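Local atomic coordinates of mannan endo-1,6-alpha-mannosidase (Chaetomium thermophilum, PDB entry 6RY0), a protein that probably cleaves alpha-1,6-mannosidic linkages and is thought to help transfer GPI-anchored glycoproteins into the fungal cell wall. Residues G61-P66 and G80-T85; Y74-G79 and A123-D128; S136-A141 and A210-N215; W221-F226 and A272-Y277. One frame throughout, in Å; residues are numbered along the deposited sequence.

Contact 1. Residues G61-P66 and G80-T85; sequences GILPGP and GAMMGT
Leu63 and Met82 meet where the loop after helix 33-48 comes back against helix 76-93, one of the long helices of the (alpha/alpha)6 barrel expected for a family 76 glycosidase. The apolar part of the contact is a branch against a sulfur: Leu63 CD2 sits 3.9 Å from Met82 SD, with Leu63 CG close behind. Met82 gets to the loop on an extended chain, with CG anti to the backbone N (chi1 180°) and the later torsions continuing straight, which carries SD well off the helix. Leu63 comes across this chain at a slant, its end closer to the helix than its stem. Phe50 and Tyr74 also touch Leu63, while Tyr51 and Met393 of helix 389-401 pack on Met82.

The second kind of meeting is backbone against side chain. Gly61 offers its CA to Met83 SD at 4.4 Å, a loose approach. Its phi of 96° would jam a CB against the preceding carbonyl oxygen, which accounts for a glycine here.

Polar groups do not bond across: Gly61 O is 4.2 Å from Gly80 N. Hydrogen bonding stays within the helix, where Ala81 O accepts from Thr85 N and also from Thr85 OG1, at 2.9 Å. The hydroxyl comes from above the carbonyl plane and the N-H from the opposite face.

Contact 2. Residues Y74-G79 and A123-D128; sequences YYWWEG and ASLGND
Trp76 brings CZ3 and CH2 of its indole up to Leu125 obliquely, CZ3 lying 4.0 Å from the leucine methyl CD2 and CH2 nearly as near, so that a single branch of the leucine meets both ring atoms. A chi1 of 178° holds CG anti to the backbone N and sends the ring from the start of helix 76-93 toward the turn ahead of helix 127-142. That turn is an inverse gamma turn centred on Leu125, closed by a weak bond from Gly126 N to Ser124 O. The indole is held beyond the contact too: NE1 donates to Gln109 OE1 and the ring stacks with His121.

Ser124 faces the other segment but makes no direct hydrogen bond to it. Its OG packs 4.0 Å from Trp76 CB and somewhat further from the Tyr75 ring, and its polar business goes through two waters. One water accepts from Trp76 N at 3.0 Å and pairs with Ser124 OG at 3.1 Å. The other accepts from Trp77 N at 2.9 Å, lies in plane at the edge of the Trp77 ring, and reaches the same OG at 2.8 Å.

The chemistry is therefore divided: the indole and leucine supply apolar packing, whereas the serine serves two N-H groups of the first helical turn at second hand, making ordered water part of the joint.

Contact 3. Residues S136-A141 and A210-N215; sequences SAMLAA and ARYTKN
Tyr212 keeps CG anti to its own amide nitrogen (chi1 -172°), which throws the ring off helix 196-213 toward helix 127-142. Met138 leaves its helix in the same sense but then bends, chi2 at 68° and chi3 at -109°, and the bends deliver CE to the stem of the tyrosine. There the methyl lies 3.8 Å from Tyr212 CB and 4.0 Å from CD2, coming in obliquely. Farther out on the same ring, CE2 touches the last helical turn of the segment: Ala141 CB is at 4.0 Å and Ala141 O at 3.7 Å. No hydrogen bond joins the two segments. With an alanine in place of Tyr212 the ring is lost, which would probably leave a gap beside Ala141 and take one wall away from the Met138 methyl.

After Thr213 the chain leaves helical geometry, Lys214 taking a positive phi. Asn215 N donates to Thr213 OG1 at 3.1 Å, closing an ST turn; the Asn215 side chain then caps Thr217 N of the next helix. Leu156 of helix 155-167 also touches Tyr212. This is the buried helix-to-helix packing of an all-helical barrel, consistent with the (alpha/alpha)6 fold of family 76.

Contact 4. Residues W221-F226 and A272-Y277; sequences WAEKIF and AFMWNY
Met274 sets out from helix 261-278 toward helix 216-231 and curls as it arrives, so that its sulfur and its methyl meet different residues. SD rests against Ala222 CB at 3.9 Å, where the two backbones come nearest, the CA atoms of Ala222 and Met274 being 8.2 Å apart. A residue as small as alanine probably lets the thioether lie this close to the facing helix. CE turns aside toward Glu223. CG leaves anti to the carbonyl carbon (chi1 -67°), and bends at chi2 (-63°) and chi3 (-73°) then curl the chain.

Glu223 passes the end of the methionine at a slant. Its CB sets off at an angle to the other helix, and a bend at chi2 brings the chain round, which puts CG 3.5 Å from Met274 CE. The same methyl borders the carboxylate, OE2 being 3.7 Å from Met274 CE. The glutamate is modelled in two conformers, so this snug fit holds for one of them and should be read with caution.

The carboxylate oxygens bond to helix 281-298: OE1 makes a salt bridge with Lys282 NZ and OE2 accepts from Trp283 NE1. Trp283 also packs on Met274.

No hydrogen bond joins the two segments. The contact rests on the flexible thioether fitting against an alanine methyl and, in the conformer modelled here, on its methyl lying against an acid whose charge is answered by a third helix.

In the fold
Contacts 1 and 2 both use helix 76-93, with centres 9 Å apart, and Pro64 O probably accepts a hydrogen bond from Tyr74 N at 3.0 Å. They lie toward the bound calcium, held by Asp73 and His385: the Tyr75 side chain is about 9 Å from the ion and that of Leu63 about 12 Å. Trp76 also comes within about 4 Å of the side chain of Asp129, ligand of a second calcium absent from this model. Ser136 OG, 2.8 Å from Gly80 O, ties contact 3 to contact 1. Contacts 3 and 4, away from these sites, join through Arg211 NE and Asn276 OD1, 2.8 Å apart. Contacts 1 and 4 lie on opposite sides of the chain's centre, their own centres 27 Å apart.

Contact 1. Residues G61-P66 and G80-T85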
loop_
_atom_site.group_PDB
_atom_site.type_symbol
_atom_site.label_atom_id
_atom_site.label_comp_id
_atom_site.label_asym_id
_atom_site.label_seq_id
_atom_site.Cartn_x
_atom_site.Cartn_y
_atom_site.Cartn_z
ATOM N N GLY A 61 -4.896 -14.658 -6.541
ATOM C CA GLY A 61 -4.876 -13.408 -5.818
ATOM C C GLY A 61 -4.232 -13.454 -4.448
ATOM O O GLY A 61 -4.081 -12.402 -3.842
ATOM N N ILE A 62 -3.869 -14.630 -3.956
ATOM C CA ILE A 62 -3.218 -14.736 -2.669
ATOM C C ILE A 62 -1.862 -15.394 -2.791
ATOM O O ILE A 62 -1.621 -16.227 -3.670
ATOM C CB ILE A 62 -4.064 -15.496 -1.604
ATOM C CG1 ILE A 62 -4.390 -16.919 -2.066
ATOM C CG2 ILE A 62 -5.310 -14.706 -1.270
ATOM C CD1 ILE A 62 -4.971 -17.800 -0.957
ATOM N N LEU A 63 -0.981 -14.991 -1.893
ATOM C CA LEU A 63 0.263 -15.695 -1.640
ATOM C C LEU A 63 -0.042 -16.889 -0.723
ATOM O O LEU A 63 -1.115 -16.988 -0.142
ATOM C CB LEU A 63 1.280 -14.736 -1.012
ATOM C CG LEU A 63 1.920 -13.770 -2.013
ATOM C CD1 LEU A 63 2.488 -12.581 -1.268
ATOM C CD2 LEU A 63 3.003 -14.461 -2.817
ATOM N N PRO A 64 0.906 -17.812 -0.568
ATOM C CA PRO A 64 0.642 -18.975 0.274
ATOM C C PRO A 64 0.261 -18.577 1.709
ATOM O O PRO A 64 0.955 -17.772 2.347
ATOM C CB PRO A 64 1.957 -19.762 0.203
ATOM C CG PRO A 64 2.524 -19.428 -1.133
ATOM C CD PRO A 64 2.183 -17.944 -1.286
ATOM N N GLY A 65 -0.801 -19.190 2.217
ATOM C CA GLY A 65 -1.298 -18.840 3.519
ATOM C C GLY A 65 -2.774 -19.088 3.595
ATOM O O GLY A 65 -3.363 -19.605 2.650
ATOM N N PRO A 66 -3.395 -18.683 4.695
ATOM C CA PRO A 66 -2.794 -17.947 5.814
ATOM C C PRO A 66 -2.061 -18.862 6.791
ATOM O O PRO A 66 -2.308 -20.077 6.830
ATOM C CB PRO A 66 -3.992 -17.303 6.476
ATOM C CG PRO A 66 -5.090 -18.315 6.224
ATOM C CD PRO A 66 -4.835 -18.893 4.883
ATOM N N GLY A 80 -3.131 -8.699 -2.087
ATOM C CA GLY A 80 -3.534 -7.440 -2.670
ATOM C C GLY A 80 -2.366 -6.487 -2.873
ATOM O O GLY A 80 -2.265 -5.787 -3.895
ATOM N N ALA A 81 -1.460 -6.450 -1.905
ATOM C CA ALA A 81 -0.246 -5.666 -2.043
ATOM C C ALA A 81 0.593 -6.157 -3.208
ATOM O O ALA A 81 1.147 -5.337 -3.976
ATOM C CB ALA A 81 0.564 -5.735 -0.734
ATOM N N MET A 82 0.725 -7.458 -3.361
ATOM C CA MET A 82 1.452 -8.012 -4.507
ATOM C C MET A 82 0.805 -7.576 -5.814
ATOM O O MET A 82 1.496 -7.176 -6.755
ATOM C CB MET A 82 1.503 -9.533 -4.413
ATOM C CG MET A 82 2.242 -10.149 -5.586
ATOM S SD MET A 82 2.036 -11.930 -5.641
ATOM C CE MET A 82 2.586 -12.205 -7.350
ATOM N N MET A 83 -0.523 -7.669 -5.915
ATOM C CA MET A 83 -1.178 -7.286 -7.152
ATOM C C MET A 83 -0.814 -5.862 -7.512
ATOM O O MET A 83 -0.464 -5.549 -8.645
ATOM C CB MET A 83 -2.697 -7.455 -7.050
ATOM C CG MET A 83 -3.202 -8.872 -6.774
ATOM S SD MET A 83 -2.775 -10.165 -7.945
ATOM C CE MET A 83 -1.388 -10.940 -7.111
ATOM N N GLY A 84 -0.930 -4.955 -6.545
ATOM C CA GLY A 84 -0.614 -3.567 -6.824
ATOM C C GLY A 84 0.841 -3.365 -7.220
ATOM O O GLY A 84 1.156 -2.559 -8.095
ATOM N N THR A 85 1.746 -4.103 -6.589
ATOM C CA THR A 85 3.160 -4.027 -6.947
ATOM C C THR A 85 3.366 -4.332 -8.436
ATOM O O THR A 85 4.163 -3.677 -9.108
ATOM C CB THR A 85 4.000 -4.975 -6.084
ATOM O OG1 THR A 85 3.824 -4.642 -4.705
ATOM C CG2 THR A 85 5.468 -4.843 -6.389
#

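Contact 2. Residues Y74-G79 and A123-D128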
loop_
_atom_site.group_PDB
_atom_site.type_symbol
_atom_site.label_atom_id
_atom_site.label_comp_id
_atom_site.label_asym_id
_atom_site.label_seq_id
_atom_site.Cartn_x
_atom_site.Cartn_y
_atom_site.Cartn_z
ATOM N N TYR A 74 1.639 -16.028 4.670
ATOM C CA TYR A 74 1.119 -14.715 4.288
ATOM C C TYR A 74 -0.359 -14.604 4.409
ATOM O O TYR A 74 -1.098 -15.556 4.136
ATOM C CB TYR A 74 1.564 -14.415 2.831
ATOM C CG TYR A 74 3.044 -14.629 2.639
ATOM C CD1 TYR A 74 3.985 -13.785 3.210
ATOM C CD2 TYR A 74 3.517 -15.732 1.936
ATOM C CE1 TYR A 74 5.347 -14.048 3.092
ATOM C CE2 TYR A 74 4.860 -16.007 1.813
ATOM C CZ TYR A 74 5.778 -15.166 2.412
ATOM O OH TYR A 74 7.138 -15.374 2.333
ATOM N N TYR A 75 -0.819 -13.430 4.800
ATOM C CA TYR A 75 -2.244 -13.125 4.907
ATOM C C TYR A 75 -2.805 -12.545 3.603
ATOM O O TYR A 75 -2.050 -12.022 2.766
ATOM C CB TYR A 75 -2.475 -12.176 6.091
ATOM C CG TYR A 75 -2.253 -12.845 7.413
ATOM C CD1 TYR A 75 -3.259 -13.584 8.008
ATOM C CD2 TYR A 75 -1.029 -12.765 8.069
ATOM C CE1 TYR A 75 -3.058 -14.202 9.251
ATOM C CE2 TYR A 75 -0.838 -13.372 9.300
ATOM C CZ TYR A 75 -1.857 -14.074 9.878
ATOM O OH TYR A 75 -1.671 -14.693 11.103
ATOM N N TRP A 76 -4.120 -12.604 3.470
ATOM C CA TRP A 76 -4.863 -12.169 2.282
ATOM C C TRP A 76 -4.472 -10.790 1.792
ATOM O O TRP A 76 -4.294 -10.584 0.582
ATOM C CB TRP A 76 -6.344 -12.203 2.662
ATOM C CG TRP A 76 -7.328 -11.747 1.638
ATOM C CD1 TRP A 76 -7.728 -12.418 0.507
ATOM C CD2 TRP A 76 -8.116 -10.557 1.689
ATOM N NE1 TRP A 76 -8.697 -11.696 -0.157
ATOM C CE2 TRP A 76 -8.971 -10.570 0.571
ATOM C CE3 TRP A 76 -8.223 -9.508 2.596
ATOM C CZ2 TRP A 76 -9.877 -9.572 0.325
ATOM C CZ3 TRP A 76 -9.129 -8.492 2.330
ATOM C CH2 TRP A 76 -9.962 -8.553 1.208
ATOM N N TRP A 77 -4.337 -9.811 2.685
ATOM C CA TRP A 77 -4.058 -8.465 2.221
ATOM C C TRP A 77 -2.738 -8.388 1.484
ATOM O O TRP A 77 -2.576 -7.513 0.620
ATOM C CB TRP A 77 -4.036 -7.488 3.413
ATOM C CG TRP A 77 -2.791 -7.529 4.172
ATOM C CD1 TRP A 77 -2.403 -8.437 5.119
ATOM C CD2 TRP A 77 -1.664 -6.661 3.953
ATOM N NE1 TRP A 77 -1.102 -8.181 5.502
ATOM C CE2 TRP A 77 -0.636 -7.078 4.823
ATOM C CE3 TRP A 77 -1.436 -5.560 3.113
ATOM C CZ2 TRP A 77 0.590 -6.412 4.900
ATOM C CZ3 TRP A 77 -0.231 -4.901 3.209
ATOM C CH2 TRP A 77 0.754 -5.331 4.089
ATOM N N GLU A 78 -1.779 -9.261 1.810
ATOM C CA GLU A 78 -0.469 -9.202 1.157
ATOM C C GLU A 78 -0.566 -9.654 -0.299
ATOM O O GLU A 78 0.231 -9.245 -1.127
ATOM C CB GLU A 78 0.548 -9.987 1.982
ATOM C CG GLU A 78 1.971 -9.781 1.494
ATOM C CD GLU A 78 3.027 -10.310 2.440
ATOM O OE1 GLU A 78 2.778 -10.583 3.609
ATOM O OE2 GLU A 78 4.211 -10.402 1.932
ATOM N N GLY A 79 -1.566 -10.481 -0.602
ATOM C CA GLY A 79 -1.860 -10.759 -1.987
ATOM C C GLY A 79 -2.284 -9.500 -2.720
ATOM O O GLY A 79 -1.854 -9.239 -3.843
ATOM N N ALA A 123 -12.240 -13.085 8.876
ATOM C CA ALA A 123 -11.230 -12.921 9.920
ATOM C C ALA A 123 -10.105 -11.974 9.525
ATOM O O ALA A 123 -9.415 -11.452 10.398
ATOM C CB ALA A 123 -10.669 -14.268 10.304
ATOM N N SER A 124 -9.955 -11.738 8.216
ATOM C CA SER A 124 -8.956 -10.826 7.629
ATOM C C SER A 124 -9.565 -9.493 7.190
ATOM O O SER A 124 -8.900 -8.709 6.543
ATOM C CB SER A 124 -8.273 -11.470 6.390
ATOM O OG SER A 124 -6.952 -11.915 6.643
ATOM N N LEU A 125 -10.812 -9.226 7.541
ATOM C CA LEU A 125 -11.477 -8.033 7.105
ATOM C C LEU A 125 -11.275 -6.924 8.151
ATOM O O LEU A 125 -12.186 -6.450 8.875
ATOM C CB LEU A 125 -12.945 -8.302 6.795
ATOM C CG LEU A 125 -13.299 -9.173 5.563
ATOM C CD1 LEU A 125 -14.810 -9.205 5.332
ATOM C CD2 LEU A 125 -12.605 -8.736 4.286
ATOM N N GLY A 126 -10.042 -6.445 8.138
ATOM C CA GLY A 126 -9.806 -5.113 8.620
ATOM C C GLY A 126 -10.098 -4.090 7.540
ATOM O O GLY A 126 -10.056 -4.377 6.333
ATOM N N ASN A 127 -10.296 -2.851 7.985
ATOM C CA ASN A 127 -10.392 -1.748 7.046
ATOM C C ASN A 127 -9.093 -1.562 6.267
ATOM O O ASN A 127 -9.102 -1.159 5.096
ATOM C CB ASN A 127 -10.773 -0.462 7.765
ATOM C CG ASN A 127 -12.247 -0.400 8.043
ATOM O OD1 ASN A 127 -13.043 -0.350 7.112
ATOM N ND2 ASN A 127 -12.615 -0.373 9.323
ATOM N N ASP A 128 -7.956 -1.826 6.901
ATOM C CA ASP A 128 -6.679 -1.792 6.191
ATOM C C ASP A 128 -6.567 -2.915 5.149
ATOM O O ASP A 128 -6.100 -2.685 4.043
ATOM C CB ASP A 128 -5.489 -1.851 7.179
ATOM C CG ASP A 128 -5.531 -3.011 8.194
ATOM O OD1 ASP A 128 -6.604 -3.571 8.473
ATOM O OD2 ASP A 128 -4.459 -3.391 8.703
HETATM O O HOH W 1 -5.662 -14.429 5.307
HETATM O O HOH W 2 -5.372 -10.013 5.379
#

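Contact 3. Residues S136-A141 and A210-N215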
loop_
_atom_site.group_PDB
_atom_site.type_symbol
_atom_site.label_atom_id
_atom_site.label_comp_id
_atom_site.label_asym_id
_atom_site.label_seq_id
_atom_site.Cartn_x
_atom_site.Cartn_y
_atom_site.Cartn_z
ATOM N N SER A 136 -5.038 -1.049 -4.660
ATOM C CA SER A 136 -4.544 -1.681 -5.878
ATOM C C SER A 136 -5.500 -1.470 -7.054
ATOM O O SER A 136 -5.039 -1.260 -8.173
ATOM C CB SER A 136 -4.303 -3.158 -5.623
ATOM O OG SER A 136 -3.185 -3.292 -4.771
ATOM N N ALA A 137 -6.809 -1.487 -6.812
ATOM C CA ALA A 137 -7.757 -1.194 -7.872
ATOM C C ALA A 137 -7.648 0.280 -8.317
ATOM O O ALA A 137 -7.685 0.585 -9.514
ATOM C CB ALA A 137 -9.180 -1.505 -7.411
ATOM N N MET A 138 -7.502 1.185 -7.350
ATOM C CA MET A 138 -7.305 2.601 -7.666
ATOM C C MET A 138 -6.069 2.790 -8.536
ATOM O O MET A 138 -6.084 3.527 -9.519
ATOM C CB MET A 138 -7.190 3.399 -6.372
ATOM C CG MET A 138 -7.194 4.895 -6.529
ATOM S SD MET A 138 -8.748 5.594 -7.078
ATOM C CE MET A 138 -8.376 6.110 -8.753
ATOM N N LEU A 139 -4.990 2.092 -8.175
ATOM C CA LEU A 139 -3.724 2.161 -8.917
ATOM C C LEU A 139 -3.925 1.630 -10.341
ATOM O O LEU A 139 -3.384 2.189 -11.290
ATOM C CB LEU A 139 -2.663 1.324 -8.183
ATOM C CG LEU A 139 -1.271 1.443 -8.774
ATOM C CD1 LEU A 139 -0.705 2.866 -8.640
ATOM C CD2 LEU A 139 -0.349 0.451 -8.084
ATOM N N ALA A 140 -4.694 0.556 -10.498
ATOM C CA ALA A 140 -4.978 0.040 -11.830
ATOM C C ALA A 140 -5.687 1.086 -12.681
ATOM O O ALA A 140 -5.361 1.271 -13.844
ATOM C CB ALA A 140 -5.770 -1.257 -11.710
ATOM N N ALA A 141 -6.648 1.817 -12.103
ATOM C CA ALA A 141 -7.313 2.900 -12.851
ATOM C C ALA A 141 -6.310 4.019 -13.189
ATOM O O ALA A 141 -6.252 4.505 -14.320
ATOM C CB ALA A 141 -8.511 3.443 -12.080
ATOM N N ALA A 210 -10.881 11.573 -5.429
ATOM C CA ALA A 210 -11.128 12.985 -5.751
ATOM C C ALA A 210 -10.357 13.411 -6.988
ATOM O O ALA A 210 -10.908 13.996 -7.912
ATOM C CB ALA A 210 -10.752 13.877 -4.586
ATOM N N ARG A 211 -9.058 13.119 -7.008
ATOM C CA ARG A 211 -8.263 13.556 -8.148
ATOM C C ARG A 211 -8.745 12.894 -9.452
ATOM O O ARG A 211 -8.792 13.524 -10.506
ATOM C CB ARG A 211 -6.775 13.302 -7.927
ATOM C CG ARG A 211 -5.924 13.913 -9.032
ATOM C CD ARG A 211 -4.458 13.651 -8.856
ATOM N NE ARG A 211 -3.648 14.289 -9.883
ATOM C CZ ARG A 211 -3.199 13.697 -10.985
ATOM N NH1 ARG A 211 -3.505 12.451 -11.276
ATOM N NH2 ARG A 211 -2.380 14.365 -11.806
ATOM N N TYR A 212 -9.040 11.609 -9.384
ATOM C CA TYR A 212 -9.381 10.900 -10.607
ATOM C C TYR A 212 -10.731 11.368 -11.148
ATOM O O TYR A 212 -10.890 11.623 -12.335
ATOM C CB TYR A 212 -9.411 9.387 -10.357
ATOM C CG TYR A 212 -9.569 8.571 -11.622
ATOM C CD1 TYR A 212 -10.800 8.388 -12.223
ATOM C CD2 TYR A 212 -8.462 7.990 -12.231
ATOM C CE1 TYR A 212 -10.933 7.688 -13.404
ATOM C CE2 TYR A 212 -8.590 7.260 -13.422
ATOM C CZ TYR A 212 -9.834 7.122 -14.004
ATOM O OH TYR A 212 -9.970 6.418 -15.181
ATOM N N THR A 213 -11.724 11.414 -10.279
ATOM C CA THR A 213 -13.115 11.674 -10.669
ATOM C C THR A 213 -13.500 13.133 -10.704
ATOM O O THR A 213 -14.547 13.464 -11.262
ATOM C CB THR A 213 -14.097 10.968 -9.728
ATOM O OG1 THR A 213 -14.085 11.612 -8.451
ATOM C CG2 THR A 213 -13.881 9.471 -9.602
ATOM N N LYS A 214 -12.724 13.988 -10.029
ATOM C CA LYS A 214 -13.016 15.393 -9.837
ATOM C C LYS A 214 -14.292 15.587 -9.011
ATOM O O LYS A 214 -14.971 16.598 -9.122
ATOM C CB LYS A 214 -13.067 16.147 -11.164
ATOM C CG LYS A 214 -11.714 15.998 -11.931
ATOM C CD LYS A 214 -11.785 16.501 -13.349
ATOM C CE LYS A 214 -10.497 16.300 -14.108
ATOM N NZ LYS A 214 -9.348 17.020 -13.512
ATOM N N ASN A 215 -14.630 14.621 -8.184
ATOM C CA ASN A 215 -15.772 14.742 -7.297
ATOM C C ASN A 215 -15.329 15.178 -5.905
ATOM O O ASN A 215 -14.541 14.502 -5.243
ATOM C CB ASN A 215 -16.525 13.411 -7.246
ATOM C CG ASN A 215 -17.770 13.475 -6.428
ATOM O OD1 ASN A 215 -17.700 13.494 -5.195
ATOM N ND2 ASN A 215 -18.900 13.435 -7.064
#

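Contact 4. Residues W221-F226 and A272-Y277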
loop_
_atom_site.group_PDB
_atom_site.type_symbol
_atom_site.label_atom_id
_atom_site.label_comp_id
_atom_site.label_asym_id
_atom_site.label_seq_id
_atom_site.Cartn_x
_atom_site.Cartn_y
_atom_site.Cartn_z
ATOM N N TRP A 221 -14.346 14.126 2.554
ATOM C CA TRP A 221 -14.096 13.014 3.467
ATOM C C TRP A 221 -12.611 12.869 3.785
ATOM O O TRP A 221 -12.230 12.617 4.934
ATOM C CB TRP A 221 -14.649 11.719 2.901
ATOM C CG TRP A 221 -16.058 11.421 3.243
ATOM C CD1 TRP A 221 -17.167 11.559 2.440
ATOM C CD2 TRP A 221 -16.508 10.812 4.439
ATOM N NE1 TRP A 221 -18.274 11.070 3.073
ATOM C CE2 TRP A 221 -17.895 10.576 4.297
ATOM C CE3 TRP A 221 -15.868 10.419 5.599
ATOM C CZ2 TRP A 221 -18.640 9.950 5.281
ATOM C CZ3 TRP A 221 -16.610 9.829 6.582
ATOM C CH2 TRP A 221 -17.979 9.599 6.423
ATOM N N ALA A 222 -11.770 12.966 2.761
ATOM C CA ALA A 222 -10.328 12.826 3.001
ATOM C C ALA A 222 -9.851 13.888 3.973
ATOM O O ALA A 222 -9.087 13.605 4.898
ATOM C CB ALA A 222 -9.596 12.904 1.683
ATOM N N GLU A 223 -10.293 15.132 3.776
ATOM C CA GLU A 223 -9.967 16.257 4.675
ATOM C C GLU A 223 -10.390 15.892 6.105
ATOM O O GLU A 223 -9.651 16.104 7.073
ATOM C CB GLU A 223 -10.659 17.592 4.242
ATOM C CG GLU A 223 -10.348 18.246 2.817
ATOM C CD GLU A 223 -9.307 19.411 2.804
ATOM O OE1 GLU A 223 -8.720 19.633 3.889
ATOM O OE2 GLU A 223 -9.047 20.074 1.701
ATOM N N LYS A 224 -11.626 15.413 6.246
ATOM C CA LYS A 224 -12.173 15.111 7.557
ATOM C C LYS A 224 -11.327 14.060 8.259
ATOM O O LYS A 224 -11.032 14.178 9.465
ATOM C CB LYS A 224 -13.625 14.631 7.386
ATOM C CG LYS A 224 -14.347 14.292 8.657
ATOM C CD LYS A 224 -15.776 13.852 8.329
ATOM C CE LYS A 224 -16.826 14.266 9.340
ATOM N NZ LYS A 224 -16.586 13.541 10.569
ATOM N N ILE A 225 -10.964 12.994 7.546
ATOM C CA ILE A 225 -10.216 11.915 8.190
ATOM C C ILE A 225 -8.796 12.349 8.527
ATOM O O ILE A 225 -8.283 12.009 9.606
ATOM C CB ILE A 225 -10.212 10.662 7.305
ATOM C CG1 ILE A 225 -11.598 10.123 7.120
ATOM C CG2 ILE A 225 -9.204 9.629 7.789
ATOM C CD1 ILE A 225 -12.161 9.502 8.373
ATOM N N PHE A 226 -8.153 13.111 7.655
ATOM C CA PHE A 226 -6.827 13.633 7.974
ATOM C C PHE A 226 -6.881 14.517 9.214
ATOM O O PHE A 226 -6.047 14.415 10.113
ATOM C CB PHE A 226 -6.274 14.418 6.793
ATOM C CG PHE A 226 -4.818 14.741 6.968
ATOM C CD1 PHE A 226 -4.426 15.861 7.670
ATOM C CD2 PHE A 226 -3.825 13.910 6.424
ATOM C CE1 PHE A 226 -3.060 16.132 7.829
ATOM C CE2 PHE A 226 -2.494 14.185 6.586
ATOM C CZ PHE A 226 -2.132 15.277 7.286
ATOM N N ALA A 272 -0.210 14.386 -0.861
ATOM C CA ALA A 272 0.248 14.840 -2.151
ATOM C C ALA A 272 -0.899 14.873 -3.161
ATOM O O ALA A 272 -1.017 15.819 -3.927
ATOM C CB ALA A 272 1.387 13.954 -2.647
ATOM N N PHE A 273 -1.775 13.854 -3.157
ATOM C CA PHE A 273 -2.946 13.890 -3.994
ATOM C C PHE A 273 -3.849 15.059 -3.627
ATOM O O PHE A 273 -4.376 15.730 -4.526
ATOM C CB PHE A 273 -3.716 12.538 -3.956
ATOM C CG PHE A 273 -3.128 11.493 -4.878
ATOM C CD1 PHE A 273 -2.096 10.660 -4.454
ATOM C CD2 PHE A 273 -3.610 11.318 -6.156
ATOM C CE1 PHE A 273 -1.554 9.714 -5.317
ATOM C CE2 PHE A 273 -3.061 10.380 -7.024
ATOM C CZ PHE A 273 -2.032 9.575 -6.595
ATOM N N MET A 274 -4.017 15.332 -2.339
ATOM C CA MET A 274 -4.834 16.463 -1.923
ATOM C C MET A 274 -4.215 17.790 -2.348
ATOM O O MET A 274 -4.936 18.707 -2.759
ATOM C CB MET A 274 -5.074 16.499 -0.425
ATOM C CG MET A 274 -5.928 15.355 0.099
ATOM S SD MET A 274 -7.615 15.348 -0.559
ATOM C CE MET A 274 -8.303 16.735 0.346
ATOM N N TRP A 275 -2.908 17.940 -2.237
ATOM C CA TRP A 275 -2.226 19.137 -2.712
ATOM C C TRP A 275 -2.445 19.328 -4.205
ATOM O O TRP A 275 -2.758 20.424 -4.668
ATOM C CB TRP A 275 -0.736 19.048 -2.384
ATOM C CG TRP A 275 0.138 19.979 -3.138
ATOM C CD1 TRP A 275 1.189 19.610 -3.925
ATOM C CD2 TRP A 275 0.095 21.425 -3.184
ATOM N NE1 TRP A 275 1.807 20.721 -4.446
ATOM C CE2 TRP A 275 1.164 21.844 -3.999
ATOM C CE3 TRP A 275 -0.739 22.403 -2.611
ATOM C CZ2 TRP A 275 1.392 23.176 -4.288
ATOM C CZ3 TRP A 275 -0.492 23.739 -2.901
ATOM C CH2 TRP A 275 0.575 24.096 -3.721
ATOM N N ASN A 276 -2.274 18.262 -4.973
ATOM C CA ASN A 276 -2.423 18.342 -6.418
ATOM C C ASN A 276 -3.857 18.721 -6.783
ATOM O O ASN A 276 -4.082 19.544 -7.656
ATOM C CB ASN A 276 -2.007 16.998 -7.022
ATOM C CG ASN A 276 -2.050 17.005 -8.521
ATOM O OD1 ASN A 276 -3.127 16.913 -9.117
ATOM N ND2 ASN A 276 -0.894 17.074 -9.152
ATOM N N TYR A 277 -4.828 18.128 -6.094
ATOM C CA TYR A 277 -6.241 18.360 -6.398
ATOM C C TYR A 277 -6.702 19.753 -5.970
ATOM O O TYR A 277 -7.352 20.459 -6.741
ATOM C CB TYR A 277 -7.066 17.290 -5.702
ATOM C CG TYR A 277 -8.536 17.383 -5.994
ATOM C CD1 TYR A 277 -9.021 17.131 -7.274
ATOM C CD2 TYR A 277 -9.453 17.717 -5.015
ATOM C CE1 TYR A 277 -10.353 17.181 -7.553
ATOM C CE2 TYR A 277 -10.840 17.766 -5.304
ATOM C CZ TYR A 277 -11.243 17.483 -6.588
ATOM O OH TYR A 277 -12.581 17.470 -6.966
#